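Local coordinates for glycine cleavage system H protein 1 (Mycobacterium marinum, PDB 3TZU), which probably carries the methylamine group of glycine on a lipoyl arm from the P protein to the T protein of the glycine cleavage system, at residues T17-W22 / D80-A85; V36-T41 / W112-Q117; I40-V45 / D106-G111; E46-L51 / G70-T75. One frame throughout, in Å; residues are numbered along the deposited sequence.

Contact 1. Residues T17-W22 / D80-A85. With EDO (1,2-ethanediol), chain G.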
loop_
_atom_site.group_PDB
_atom_site.type_symbol
_atom_site.label_atom_id
_atom_site.label_comp_id
_atom_site.label_asym_id
_atom_site.label_seq_id
_atom_site.Cartn_x
_atom_site.Cartn_y
_atom_site.Cartn_z
ATOM N N THR A 17 -10.972 -1.978 -8.642
ATOM C CA THR A 17 -11.280 -2.854 -7.521
ATOM C C THR A 17 -10.863 -2.257 -6.186
ATOM O O THR A 17 -10.007 -1.396 -6.132
ATOM C CB THR A 17 -10.657 -4.238 -7.707
ATOM O OG1 THR A 17 -9.235 -4.164 -7.557
ATOM C CG2 THR A 17 -11.010 -4.775 -9.090
ATOM N N ALA A 18 -11.484 -2.738 -5.116
ATOM C CA ALA A 18 -11.091 -2.393 -3.754
ATOM C C ALA A 18 -9.629 -2.770 -3.455
ATOM O O ALA A 18 -8.991 -2.170 -2.584
ATOM C CB ALA A 18 -12.045 -3.059 -2.747
ATOM N N ASP A 19 -9.090 -3.740 -4.187
ATOM C CA ASP A 19 -7.681 -4.142 -4.035
ATOM C C ASP A 19 -6.672 -3.329 -4.880
ATOM O O ASP A 19 -5.520 -3.746 -5.041
ATOM C CB ASP A 19 -7.550 -5.639 -4.296
ATOM C CG ASP A 19 -8.312 -6.474 -3.255
ATOM O OD1 ASP A 19 -8.514 -6.023 -2.110
ATOM O OD2 ASP A 19 -8.724 -7.590 -3.572
ATOM N N HIS A 20 -7.105 -2.170 -5.387
ATOM C CA HIS A 20 -6.230 -1.200 -6.054
ATOM C C HIS A 20 -5.711 -1.607 -7.408
ATOM O O HIS A 20 -4.584 -1.277 -7.782
ATOM C CB HIS A 20 -5.088 -0.772 -5.138
ATOM C CG HIS A 20 -5.551 -0.258 -3.817
ATOM N ND1 HIS A 20 -6.236 0.872 -3.701
ATOM C CD2 HIS A 20 -5.472 -0.810 -2.540
ATOM C CE1 HIS A 20 -6.561 1.063 -2.405
ATOM N NE2 HIS A 20 -6.084 0.028 -1.702
ATOM N N GLU A 21 -6.568 -2.296 -8.158
ATOM C CA GLU A 21 -6.351 -2.575 -9.548
ATOM C C GLU A 21 -7.381 -1.886 -10.393
ATOM O O GLU A 21 -8.394 -1.427 -9.889
ATOM C CB GLU A 21 -6.374 -4.077 -9.784
ATOM C CG GLU A 21 -5.223 -4.721 -9.050
ATOM C CD GLU A 21 -5.013 -6.187 -9.314
ATOM O OE1 GLU A 21 -5.277 -6.686 -10.414
ATOM O OE2 GLU A 21 -4.510 -6.847 -8.384
ATOM N N TRP A 22 -7.093 -1.811 -11.683
ATOM C CA TRP A 22 -8.062 -1.395 -12.679
ATOM C C TRP A 22 -8.192 -2.441 -13.742
ATOM O O TRP A 22 -7.286 -3.226 -13.942
ATOM C CB TRP A 22 -7.705 -0.027 -13.296
ATOM C CG TRP A 22 -6.329 0.064 -13.892
ATOM C CD1 TRP A 22 -5.161 0.540 -13.271
ATOM C CD2 TRP A 22 -5.902 -0.346 -15.247
ATOM N NE1 TRP A 22 -4.094 0.460 -14.119
ATOM C CE2 TRP A 22 -4.465 -0.063 -15.323
ATOM C CE3 TRP A 22 -6.542 -0.873 -16.356
ATOM C CZ2 TRP A 22 -3.732 -0.306 -16.470
ATOM C CZ3 TRP A 22 -5.784 -1.137 -17.504
ATOM C CH2 TRP A 22 -4.421 -0.852 -17.566
ATOM N N ASP A 80 0.126 -9.051 -3.327
ATOM C CA ASP A 80 -0.531 -9.941 -4.287
ATOM C C ASP A 80 -1.436 -9.212 -5.273
ATOM O O ASP A 80 -2.197 -8.337 -4.894
ATOM C CB ASP A 80 -1.331 -11.007 -3.573
ATOM C CG ASP A 80 -0.462 -12.012 -2.888
ATOM O OD1 ASP A 80 0.747 -12.058 -3.176
ATOM O OD2 ASP A 80 -0.983 -12.752 -2.027
ATOM N N LEU A 81 -1.314 -9.587 -6.546
ATOM C CA LEU A 81 -2.232 -9.159 -7.553
ATOM C C LEU A 81 -3.485 -10.031 -7.367
ATOM O O LEU A 81 -3.381 -11.222 -7.173
ATOM C CB LEU A 81 -1.573 -9.276 -8.936
ATOM C CG LEU A 81 -0.411 -8.271 -9.129
ATOM C CD1 LEU A 81 0.307 -8.436 -10.474
ATOM C CD2 LEU A 81 -0.904 -6.828 -8.971
ATOM N N ILE A 82 -4.652 -9.416 -7.319
ATOM C CA ILE A 82 -5.922 -10.110 -7.123
ATOM C C ILE A 82 -6.709 -9.833 -8.408
ATOM O O ILE A 82 -7.000 -8.690 -8.710
ATOM C CB ILE A 82 -6.706 -9.563 -5.905
ATOM C CG1 ILE A 82 -5.838 -9.568 -4.646
ATOM C CG2 ILE A 82 -7.959 -10.383 -5.656
ATOM C CD1 ILE A 82 -5.424 -10.950 -4.192
ATOM N N ALA A 83 -6.994 -10.890 -9.159
ATOM C CA ALA A 83 -7.658 -10.821 -10.460
ATOM C C ALA A 83 -9.007 -10.103 -10.371
ATOM O O ALA A 83 -9.875 -10.524 -9.623
ATOM C CB ALA A 83 -7.862 -12.238 -11.000
ATOM N N PRO A 84 -9.179 -9.002 -11.107
ATOM C CA PRO A 84 -10.491 -8.366 -11.135
ATOM C C PRO A 84 -11.535 -9.183 -11.920
ATOM O O PRO A 84 -12.740 -8.951 -11.765
ATOM C CB PRO A 84 -10.224 -7.038 -11.865
ATOM C CG PRO A 84 -8.776 -6.806 -11.719
ATOM C CD PRO A 84 -8.161 -8.162 -11.751
ATOM N N ALA A 85 -11.057 -10.131 -12.738
ATOM C CA ALA A 85 -11.915 -10.871 -13.681
ATOM C C ALA A 85 -11.429 -12.305 -13.820
ATOM O O ALA A 85 -10.237 -12.577 -13.736
ATOM C CB ALA A 85 -11.923 -10.168 -15.037
HETATM C C1 EDO G . -2.480 -4.298 -5.865
HETATM O O1 EDO G . -1.053 -4.319 -5.655
HETATM C C2 EDO G . -2.926 -5.680 -6.320
HETATM O O2 EDO G . -4.180 -6.123 -5.748
HETATM O O HOH W 1 -9.057 -6.809 -7.205
#
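E21 and P84 form the dense part of this contact, crossing at about a right angle. E21 CG is anti to the carbonyl carbon (chi1 -64°) and the chain runs extended beyond it, which carries the carboxylate to the strand end at I82. There OE1 lies 3.5 Å from P84 CD, and OE2 lies 2.8 Å from I82 N in hydrogen-bonding geometry. OE2 is also too close to a bound ethanediol, so the exact length of that bond is doubtful. On the same proline, the methyl CG2 of T17 rests 3.7 Å from P84 CB. A water bridges the segments, 2.7 Å from T17 OG1 and donating to I82 O at 3.2 Å.

The D19 side is looser and partly exposed. Its OD2 has an apolar neighbour in I82 CG2, 3.6 Å away, and K76 of the second subunit packs on the residue.

The chemistry around the buried carboxylate is mixed. The I82 amide offers it a proton, but the I82 carbonyl oxygen sits 3.1 Å from E21 OE1, acceptor against acceptor. The close carbonyl might favour a protonated E21, while the amide would favour the charged form; with OE2 uncertainly placed, the balance stays open.

Contact 2. Residues V36-T41 / W112-Q117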
loop_
_atom_site.group_PDB
_atom_site.type_symbol
_atom_site.label_atom_id
_atom_site.label_comp_id
_atom_site.label_asym_id
_atom_site.label_seq_id
_atom_site.Cartn_x
_atom_site.Cartn_y
_atom_site.Cartn_z
ATOM N N VAL A 36 -9.036 -7.523 -22.468
ATOM C CA VAL A 36 -8.960 -6.223 -21.778
ATOM C C VAL A 36 -7.796 -6.171 -20.813
ATOM O O VAL A 36 -7.539 -7.129 -20.092
ATOM C CB VAL A 36 -10.248 -5.859 -21.011
ATOM C CG1 VAL A 36 -11.388 -5.602 -22.022
ATOM C CG2 VAL A 36 -10.588 -6.933 -20.002
ATOM N N ARG A 37 -7.078 -5.055 -20.841
ATOM C CA ARG A 37 -5.912 -4.890 -19.966
ATOM C C ARG A 37 -6.300 -4.650 -18.481
ATOM O O ARG A 37 -7.380 -4.137 -18.176
ATOM C CB ARG A 37 -4.978 -3.777 -20.490
ATOM C CG ARG A 37 -4.433 -4.007 -21.911
ATOM C CD ARG A 37 -3.560 -2.844 -22.386
ATOM N NE ARG A 37 -2.824 -3.210 -23.591
ATOM C CZ ARG A 37 -1.887 -2.473 -24.198
ATOM N NH1 ARG A 37 -1.518 -1.291 -23.730
ATOM N NH2 ARG A 37 -1.312 -2.933 -25.305
ATOM N N VAL A 38 -5.403 -5.094 -17.592
ATOM C CA VAL A 38 -5.524 -4.926 -16.162
ATOM C C VAL A 38 -4.220 -4.309 -15.693
ATOM O O VAL A 38 -3.171 -4.608 -16.291
ATOM C CB VAL A 38 -5.657 -6.271 -15.426
ATOM C CG1 VAL A 38 -5.567 -6.059 -13.897
ATOM C CG2 VAL A 38 -6.918 -7.001 -15.834
ATOM N N GLY A 39 -4.288 -3.471 -14.651
ATOM C CA GLY A 39 -3.103 -2.879 -14.032
ATOM C C GLY A 39 -3.342 -2.438 -12.597
ATOM O O GLY A 39 -4.397 -2.718 -12.009
ATOM N N ILE A 40 -2.362 -1.740 -12.021
ATOM C CA ILE A 40 -2.499 -1.218 -10.645
ATOM C C ILE A 40 -2.767 0.288 -10.689
ATOM O O ILE A 40 -2.431 0.958 -11.649
ATOM C CB ILE A 40 -1.313 -1.557 -9.751
ATOM C CG1 ILE A 40 -0.015 -0.877 -10.212
ATOM C CG2 ILE A 40 -1.104 -3.072 -9.661
ATOM C CD1 ILE A 40 1.086 -0.924 -9.161
ATOM N N THR A 41 -3.409 0.811 -9.663
ATOM C CA THR A 41 -3.765 2.223 -9.632
ATOM C C THR A 41 -2.597 3.098 -9.163
ATOM O O THR A 41 -1.539 2.608 -8.723
ATOM C CB THR A 41 -4.952 2.460 -8.696
ATOM O OG1 THR A 41 -4.527 2.198 -7.349
ATOM C CG2 THR A 41 -6.169 1.527 -9.096
ATOM N N TRP A 112 0.571 -0.944 -17.804
ATOM C CA TRP A 112 -0.377 -2.067 -17.768
ATOM C C TRP A 112 0.384 -3.378 -17.600
ATOM O O TRP A 112 1.549 -3.503 -18.023
ATOM C CB TRP A 112 -1.222 -2.083 -19.041
ATOM C CG TRP A 112 -0.440 -2.434 -20.276
ATOM C CD1 TRP A 112 0.355 -1.595 -21.053
ATOM C CD2 TRP A 112 -0.321 -3.746 -20.905
ATOM N NE1 TRP A 112 0.927 -2.273 -22.082
ATOM C CE2 TRP A 112 0.567 -3.569 -22.055
ATOM C CE3 TRP A 112 -0.837 -5.005 -20.642
ATOM C CZ2 TRP A 112 0.895 -4.623 -22.902
ATOM C CZ3 TRP A 112 -0.504 -6.061 -21.502
ATOM C CH2 TRP A 112 0.339 -5.875 -22.602
ATOM N N LEU A 113 -0.249 -4.358 -16.966
ATOM C CA LEU A 113 0.479 -5.552 -16.509
ATOM C C LEU A 113 0.177 -6.770 -17.348
ATOM O O LEU A 113 1.068 -7.571 -17.602
ATOM C CB LEU A 113 0.144 -5.841 -15.041
ATOM C CG LEU A 113 0.624 -4.807 -13.997
ATOM C CD1 LEU A 113 0.297 -5.255 -12.562
ATOM C CD2 LEU A 113 2.111 -4.511 -14.151
ATOM N N TYR A 114 -1.083 -6.932 -17.747
ATOM C CA TYR A 114 -1.508 -8.066 -18.581
ATOM C C TYR A 114 -2.854 -7.794 -19.237
ATOM O O TYR A 114 -3.505 -6.805 -18.947
ATOM C CB TYR A 114 -1.532 -9.404 -17.780
ATOM C CG TYR A 114 -2.565 -9.529 -16.675
ATOM C CD1 TYR A 114 -3.874 -9.860 -16.956
ATOM C CD2 TYR A 114 -2.210 -9.354 -15.337
ATOM C CE1 TYR A 114 -4.826 -9.988 -15.944
ATOM C CE2 TYR A 114 -3.155 -9.468 -14.313
ATOM C CZ TYR A 114 -4.466 -9.785 -14.632
ATOM O OH TYR A 114 -5.416 -9.912 -13.645
ATOM N N SER A 115 -3.249 -8.659 -20.165
ATOM C CA SER A 115 -4.592 -8.597 -20.733
ATOM C C SER A 115 -5.240 -9.948 -20.553
ATOM O O SER A 115 -4.572 -10.993 -20.662
ATOM C CB SER A 115 -4.570 -8.212 -22.208
ATOM O OG SER A 115 -4.275 -9.325 -23.021
ATOM N N VAL A 116 -6.534 -9.915 -20.259
ATOM C CA VAL A 116 -7.322 -11.112 -19.995
ATOM C C VAL A 116 -8.533 -11.121 -20.935
ATOM O O VAL A 116 -9.023 -10.054 -21.309
ATOM C CB VAL A 116 -7.754 -11.182 -18.496
ATOM C CG1 VAL A 116 -8.468 -9.896 -18.054
ATOM C CG2 VAL A 116 -8.624 -12.397 -18.222
ATOM N N GLN A 117 -8.984 -12.318 -21.325
ATOM C CA GLN A 117 -10.225 -12.482 -22.095
ATOM C C GLN A 117 -11.290 -12.924 -21.087
ATOM O O GLN A 117 -11.254 -14.043 -20.639
ATOM C CB GLN A 117 -10.013 -13.524 -23.211
ATOM C CG GLN A 117 -11.240 -13.924 -24.027
ATOM C CD GLN A 117 -11.543 -12.946 -25.135
ATOM O OE1 GLN A 117 -11.269 -13.218 -26.294
ATOM N NE2 GLN A 117 -12.118 -11.809 -24.790
#
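W112 meets R37 face to face: the guanidinium lies flat on the indole, with centres 3.6 Å apart and planes at 14°. R37 reaches it with an extended chain, so that CD also sits over the five-membered ring in a CH-pi contact before CZ makes the cation-pi contact. NH1 is 3.1 Å from W112 NE1, but both are donors; the attraction is to the ring face and not to that nitrogen.

L113 comes next. Its N donates to V38 O at 3.0 Å, in the carbonyl plane, while Y114 N adds a weak bond of 3.4 Å to the same oxygen. Two residues thus face one, which defines a classic beta bulge. L113 CD1 touches I40 CG2 at 3.9 Å.

Y114 pairs with V38, its O receiving V38 N at 2.9 Å. Its CG stands between the backbone N and the carbonyl carbon (chi1 67°), and the ring lies beside V38 with V38 CB over one face, a CH-pi contact 4.0 Å from the centroid. S115 forms a non-hydrogen-bonded pair with R37, leaving CB against the V36 carbonyl. V116 closes the pairing with two backbone bonds to V36, and its CG1 packs 4.0 Å from V38 CG2, on the same sheet face as Y114.

Both strands are internal to the five-stranded antiparallel sheet: 36-40 is flanked on its other edge by strand 21-23, and 114-118 by strand 88-92. Helix 101-105 covers I40 and L113 through I103.

Contact 3. Residues I40-V45 / D106-G111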
loop_
_atom_site.group_PDB
_atom_site.type_symbol
_atom_site.label_atom_id
_atom_site.label_comp_id
_atom_site.label_asym_id
_atom_site.label_seq_id
_atom_site.Cartn_x
_atom_site.Cartn_y
_atom_site.Cartn_z
ATOM N N ILE A 40 -2.362 -1.740 -12.021
ATOM C CA ILE A 40 -2.499 -1.218 -10.645
ATOM C C ILE A 40 -2.767 0.288 -10.689
ATOM O O ILE A 40 -2.431 0.958 -11.649
ATOM C CB ILE A 40 -1.313 -1.557 -9.751
ATOM C CG1 ILE A 40 -0.015 -0.877 -10.212
ATOM C CG2 ILE A 40 -1.104 -3.072 -9.661
ATOM C CD1 ILE A 40 1.086 -0.924 -9.161
ATOM N N THR A 41 -3.409 0.811 -9.663
ATOM C CA THR A 41 -3.765 2.223 -9.632
ATOM C C THR A 41 -2.597 3.098 -9.163
ATOM O O THR A 41 -1.539 2.608 -8.723
ATOM C CB THR A 41 -4.952 2.460 -8.696
ATOM O OG1 THR A 41 -4.527 2.198 -7.349
ATOM C CG2 THR A 41 -6.169 1.527 -9.096
ATOM N N SER A 42 -2.786 4.405 -9.308
ATOM C CA SER A 42 -1.836 5.368 -8.856
ATOM C C SER A 42 -1.732 5.311 -7.350
ATOM O O SER A 42 -0.685 5.588 -6.803
ATOM C CB SER A 42 -2.256 6.777 -9.290
ATOM O OG SER A 42 -3.643 6.963 -9.066
ATOM N N VAL A 43 -2.817 4.967 -6.683
ATOM C CA VAL A 43 -2.820 4.849 -5.246
ATOM C C VAL A 43 -1.965 3.664 -4.861
ATOM O O VAL A 43 -1.246 3.720 -3.888
ATOM C CB VAL A 43 -4.256 4.672 -4.703
ATOM C CG1 VAL A 43 -4.228 4.411 -3.188
ATOM C CG2 VAL A 43 -5.112 5.901 -5.052
ATOM N N ALA A 44 -1.984 2.594 -5.646
ATOM C CA ALA A 44 -1.156 1.439 -5.270
ATOM C C ALA A 44 0.329 1.806 -5.411
ATOM O O ALA A 44 1.150 1.496 -4.542
ATOM C CB ALA A 44 -1.513 0.223 -6.050
ATOM N N VAL A 45 0.651 2.521 -6.481
ATOM C CA VAL A 45 1.994 2.962 -6.730
ATOM C C VAL A 45 2.494 3.747 -5.507
ATOM O O VAL A 45 3.561 3.457 -4.984
ATOM C CB VAL A 45 2.050 3.823 -8.018
ATOM C CG1 VAL A 45 3.379 4.560 -8.127
ATOM C CG2 VAL A 45 1.781 2.926 -9.240
ATOM N N ASP A 106 3.568 5.536 -15.198
ATOM C CA ASP A 106 2.421 5.554 -16.096
ATOM C C ASP A 106 1.560 4.316 -15.867
ATOM O O ASP A 106 1.438 3.462 -16.758
ATOM C CB ASP A 106 2.909 5.611 -17.544
ATOM C CG ASP A 106 1.788 5.845 -18.528
ATOM O OD1 ASP A 106 0.698 6.263 -18.091
ATOM O OD2 ASP A 106 2.006 5.604 -19.743
ATOM N N PRO A 107 0.965 4.222 -14.669
ATOM C CA PRO A 107 0.257 3.030 -14.243
ATOM C C PRO A 107 -0.981 2.713 -15.046
ATOM O O PRO A 107 -1.373 1.543 -15.124
ATOM C CB PRO A 107 -0.132 3.348 -12.782
ATOM C CG PRO A 107 -0.039 4.842 -12.657
ATOM C CD PRO A 107 1.085 5.207 -13.575
ATOM N N TYR A 108 -1.612 3.741 -15.613
ATOM C CA TYR A 108 -2.787 3.549 -16.434
ATOM C C TYR A 108 -2.434 3.337 -17.912
ATOM O O TYR A 108 -3.294 2.917 -18.678
ATOM C CB TYR A 108 -3.740 4.740 -16.256
ATOM C CG TYR A 108 -4.163 4.937 -14.818
ATOM C CD1 TYR A 108 -4.802 3.920 -14.125
ATOM C CD2 TYR A 108 -3.877 6.097 -14.135
ATOM C CE1 TYR A 108 -5.164 4.055 -12.799
ATOM C CE2 TYR A 108 -4.240 6.245 -12.805
ATOM C CZ TYR A 108 -4.888 5.213 -12.150
ATOM O OH TYR A 108 -5.260 5.340 -10.840
ATOM N N GLY A 109 -1.182 3.606 -18.312
ATOM C CA GLY A 109 -0.771 3.540 -19.740
ATOM C C GLY A 109 0.264 2.458 -20.023
ATOM O O GLY A 109 -0.050 1.276 -20.030
ATOM N N ALA A 110 1.519 2.855 -20.215
ATOM C CA ALA A 110 2.586 1.896 -20.525
ATOM C C ALA A 110 2.847 0.885 -19.401
ATOM O O ALA A 110 3.460 -0.145 -19.629
ATOM C CB ALA A 110 3.866 2.639 -20.897
ATOM N N GLY A 111 2.402 1.190 -18.185
ATOM C CA GLY A 111 2.554 0.291 -17.052
ATOM C C GLY A 111 1.472 -0.768 -16.843
ATOM O O GLY A 111 1.459 -1.433 -15.813
HETATM O O HOH W 2 -0.328 -0.748 -13.889
#
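S42 and Y108 meet tip to tip: S42 OG is 2.9 Å from Y108 OH, a hydrogen bond in which either hydroxyl could be the donor. The phenol reaches the N-terminus of the helix, bringing OH within 3.6 Å of T41 CB. P107 makes the other touch: its CB lies 3.5 Å from I40 O and packs 4.0 Å from V45 CG2, the side chains of P107 and V45 crossing at about a right angle. P107 thus touches both the end of the strand and the first turn of the helix.

The next shell fixes both partners. On the helix side T41 is the N-cap, its OG1 accepting from A44 N at 3.1 Å. That same OG1 is also hydrogen-bonded to the hydroxyl of Y130, so the capping group is tied to the C-terminal helix. On the loop side a type I turn runs from D106 to G109, and D106 O accepts from both G109 N and G111 N, which approach from opposite faces of its plane. D106 OD2 takes A110 N at 2.8 Å from well above the carboxylate plane. This network holds P107 and Y108 in the turn that meets the helix.

One water joins the two segments. It accepts from I40 N and donates to P107 O and to G111 O, the latter at 2.7 Å, satisfying three backbone groups. Farther out, W22 meets the Y108 ring with planes about 50° apart.

Taken together, this is a side-chain-capped helix N-terminus docked on a type I turn that follows another helix, 101-105.

Contact 4. Residues E46-L51 / G70-T75. With EDO (1,2-ethanediol), chain F.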
loop_
_atom_site.group_PDB
_atom_site.type_symbol
_atom_site.label_atom_id
_atom_site.label_comp_id
_atom_site.label_asym_id
_atom_site.label_seq_id
_atom_site.Cartn_x
_atom_site.Cartn_y
_atom_site.Cartn_z
ATOM N N GLU A 46 1.708 4.714 -5.037
ATOM C CA GLU A 46 2.165 5.536 -3.900
ATOM C C GLU A 46 2.204 4.735 -2.605
ATOM O O GLU A 46 3.091 4.949 -1.778
ATOM C CB GLU A 46 1.359 6.824 -3.761
ATOM C CG GLU A 46 2.156 8.060 -4.170
ATOM C CD GLU A 46 3.098 8.558 -3.080
ATOM O OE1 GLU A 46 3.997 9.357 -3.411
ATOM O OE2 GLU A 46 2.941 8.179 -1.892
ATOM N N ALA A 47 1.307 3.782 -2.450
ATOM C CA ALA A 47 1.363 2.836 -1.351
ATOM C C ALA A 47 2.716 2.042 -1.339
ATOM O O ALA A 47 3.406 2.007 -0.333
ATOM C CB ALA A 47 0.172 1.872 -1.426
ATOM N N LEU A 48 3.096 1.482 -2.479
ATOM C CA LEU A 48 4.208 0.531 -2.569
ATOM C C LEU A 48 5.611 1.155 -2.458
ATOM O O LEU A 48 6.522 0.582 -1.858
ATOM C CB LEU A 48 4.081 -0.233 -3.914
ATOM C CG LEU A 48 2.932 -1.256 -3.912
ATOM C CD1 LEU A 48 2.219 -1.358 -5.263
ATOM C CD2 LEU A 48 3.497 -2.606 -3.472
ATOM N N GLY A 49 5.770 2.318 -3.082
ATOM C CA GLY A 49 7.085 2.930 -3.263
ATOM C C GLY A 49 7.729 2.509 -4.569
ATOM O O GLY A 49 7.059 2.200 -5.538
ATOM N N ASP A 50 9.048 2.491 -4.584
ATOM C CA ASP A 50 9.811 2.168 -5.787
ATOM C C ASP A 50 9.681 0.690 -6.110
ATOM O O ASP A 50 10.093 -0.157 -5.335
ATOM C CB ASP A 50 11.283 2.542 -5.558
ATOM C CG ASP A 50 11.471 4.048 -5.321
ATOM O OD1 ASP A 50 10.852 4.879 -6.066
ATOM O OD2 ASP A 50 12.239 4.389 -4.377
ATOM N N LEU A 51 9.074 0.381 -7.241
ATOM C CA LEU A 51 8.888 -0.999 -7.661
ATOM C C LEU A 51 10.210 -1.681 -8.120
ATOM O O LEU A 51 10.970 -1.109 -8.902
ATOM C CB LEU A 51 7.871 -1.038 -8.779
ATOM C CG LEU A 51 6.462 -0.563 -8.380
ATOM C CD1 LEU A 51 5.446 -0.835 -9.486
ATOM C CD2 LEU A 51 5.966 -1.236 -7.104
ATOM N N GLY A 70 -0.512 -13.201 -9.069
ATOM C CA GLY A 70 0.859 -12.703 -9.242
ATOM C C GLY A 70 1.239 -11.751 -8.129
ATOM O O GLY A 70 0.605 -11.764 -7.068
ATOM N N GLU A 71 2.281 -10.939 -8.357
ATOM C CA GLU A 71 2.717 -9.941 -7.370
ATOM C C GLU A 71 3.455 -8.714 -7.931
ATOM O O GLU A 71 4.079 -8.762 -8.985
ATOM C CB GLU A 71 3.549 -10.588 -6.225
ATOM C CG GLU A 71 4.888 -11.146 -6.607
ATOM C CD GLU A 71 5.782 -11.513 -5.410
ATOM O OE1 GLU A 71 5.394 -12.467 -4.672
ATOM O OE2 GLU A 71 6.897 -10.887 -5.235
ATOM N N VAL A 72 3.330 -7.608 -7.205
ATOM C CA VAL A 72 4.163 -6.441 -7.387
ATOM C C VAL A 72 4.927 -6.225 -6.115
ATOM O O VAL A 72 4.408 -6.414 -5.029
ATOM C CB VAL A 72 3.337 -5.197 -7.765
ATOM C CG1 VAL A 72 2.750 -5.397 -9.167
ATOM C CG2 VAL A 72 2.222 -4.965 -6.749
ATOM N N GLU A 73 6.168 -5.796 -6.233
ATOM C CA GLU A 73 7.024 -5.715 -5.081
ATOM C C GLU A 73 7.956 -4.515 -5.122
ATOM O O GLU A 73 8.536 -4.239 -6.141
ATOM C CB GLU A 73 7.805 -7.015 -4.942
ATOM C CG GLU A 73 8.867 -7.001 -3.871
ATOM C CD GLU A 73 9.583 -8.341 -3.740
ATOM O OE1 GLU A 73 9.356 -9.217 -4.597
ATOM O OE2 GLU A 73 10.379 -8.495 -2.775
ATOM N N SER A 74 8.081 -3.826 -3.983
ATOM C CA SER A 74 8.972 -2.695 -3.810
ATOM C C SER A 74 10.044 -3.117 -2.869
ATOM O O SER A 74 10.018 -4.237 -2.378
ATOM C CB SER A 74 8.241 -1.475 -3.216
ATOM O OG SER A 74 7.683 -1.749 -1.929
ATOM N N THR A 75 10.990 -2.216 -2.600
ATOM C CA THR A 75 12.006 -2.495 -1.605
ATOM C C THR A 75 11.404 -2.751 -0.217
ATOM O O THR A 75 12.052 -3.338 0.598
ATOM C CB THR A 75 13.047 -1.357 -1.507
ATOM O OG1 THR A 75 12.366 -0.117 -1.304
ATOM C CG2 THR A 75 13.874 -1.267 -2.789
HETATM C C1 EDO F . 1.858 0.912 3.261
HETATM O O1 EDO F . 3.212 0.992 3.741
HETATM C C2 EDO F . 1.713 -0.312 2.363
HETATM O O2 EDO F . 2.899 -0.399 1.574
#
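S74 and L48 are joined by a hydrogen bond: S74 OG donates to L48 O at 2.6 Å, with the donor tilted 34° from the carbonyl plane. S74, which has the most surface buried here, holds OG between its backbone N and carbonyl carbon (chi1 60°), and from there the hydroxyl reaches the last turn of the helix. S74 OG also accepts from K76 N, the ST turn geometry of a side-chain oxygen bonded to the amide two residues on. One hydroxyl therefore links the helix end to the start of the turn holding K76, the predicted lipoyl-lysine, here without its cofactor.

L48 contributes its apolar branch as well as its carbonyl. CD1 lies 3.9 Å from V72 CG2, and the two side chains cross at about a right angle. V72 is the third main contributor; it and S74 both point toward the helix end, two residues apart and flanking E73, whose side chain turns away.

Past the helix, G49 leaves helical geometry with positive phi (91°), which turns the chain toward the strand. D50 O then comes 3.1 Å from S74 CB and takes a CA-H...O contact from S74 CA at 3.2 Å. L51 pairs with S74 as an antiparallel non-hydrogen-bonded bridge, CA to CA 4.2 Å.

The contact thus joins the end of helix 42-48 to strand 68-74, the middle strand of a three-stranded antiparallel sheet. Strand 51-55 starts at L51 on one edge, while strand 77-82 lies on the other and meets L48 through T77.

How the contacts relate
Strand 36-40 and helix 42-48 follow each other in the chain and run through contacts 2, 3 and 4: contacts 2 and 3 share I40 and T41, and contacts 3 and 4 use the two ends of the helix. Contacts 1 and 2 have centres 10 Å apart and meet in the five-stranded sheet, where W22 N pairs with G39 O. Contact 1 also reaches the three-stranded sheet of contact 4, through L81 N and G70 O. Along the chain its segments alternate with those of contacts 2 and 3, whereas contact 4 is nested within the loops closed by the other three, its centre about 16 Å from that of contact 2. The predicted lipoyl-lysine turn is thus connected through one helix and two sheets to the core.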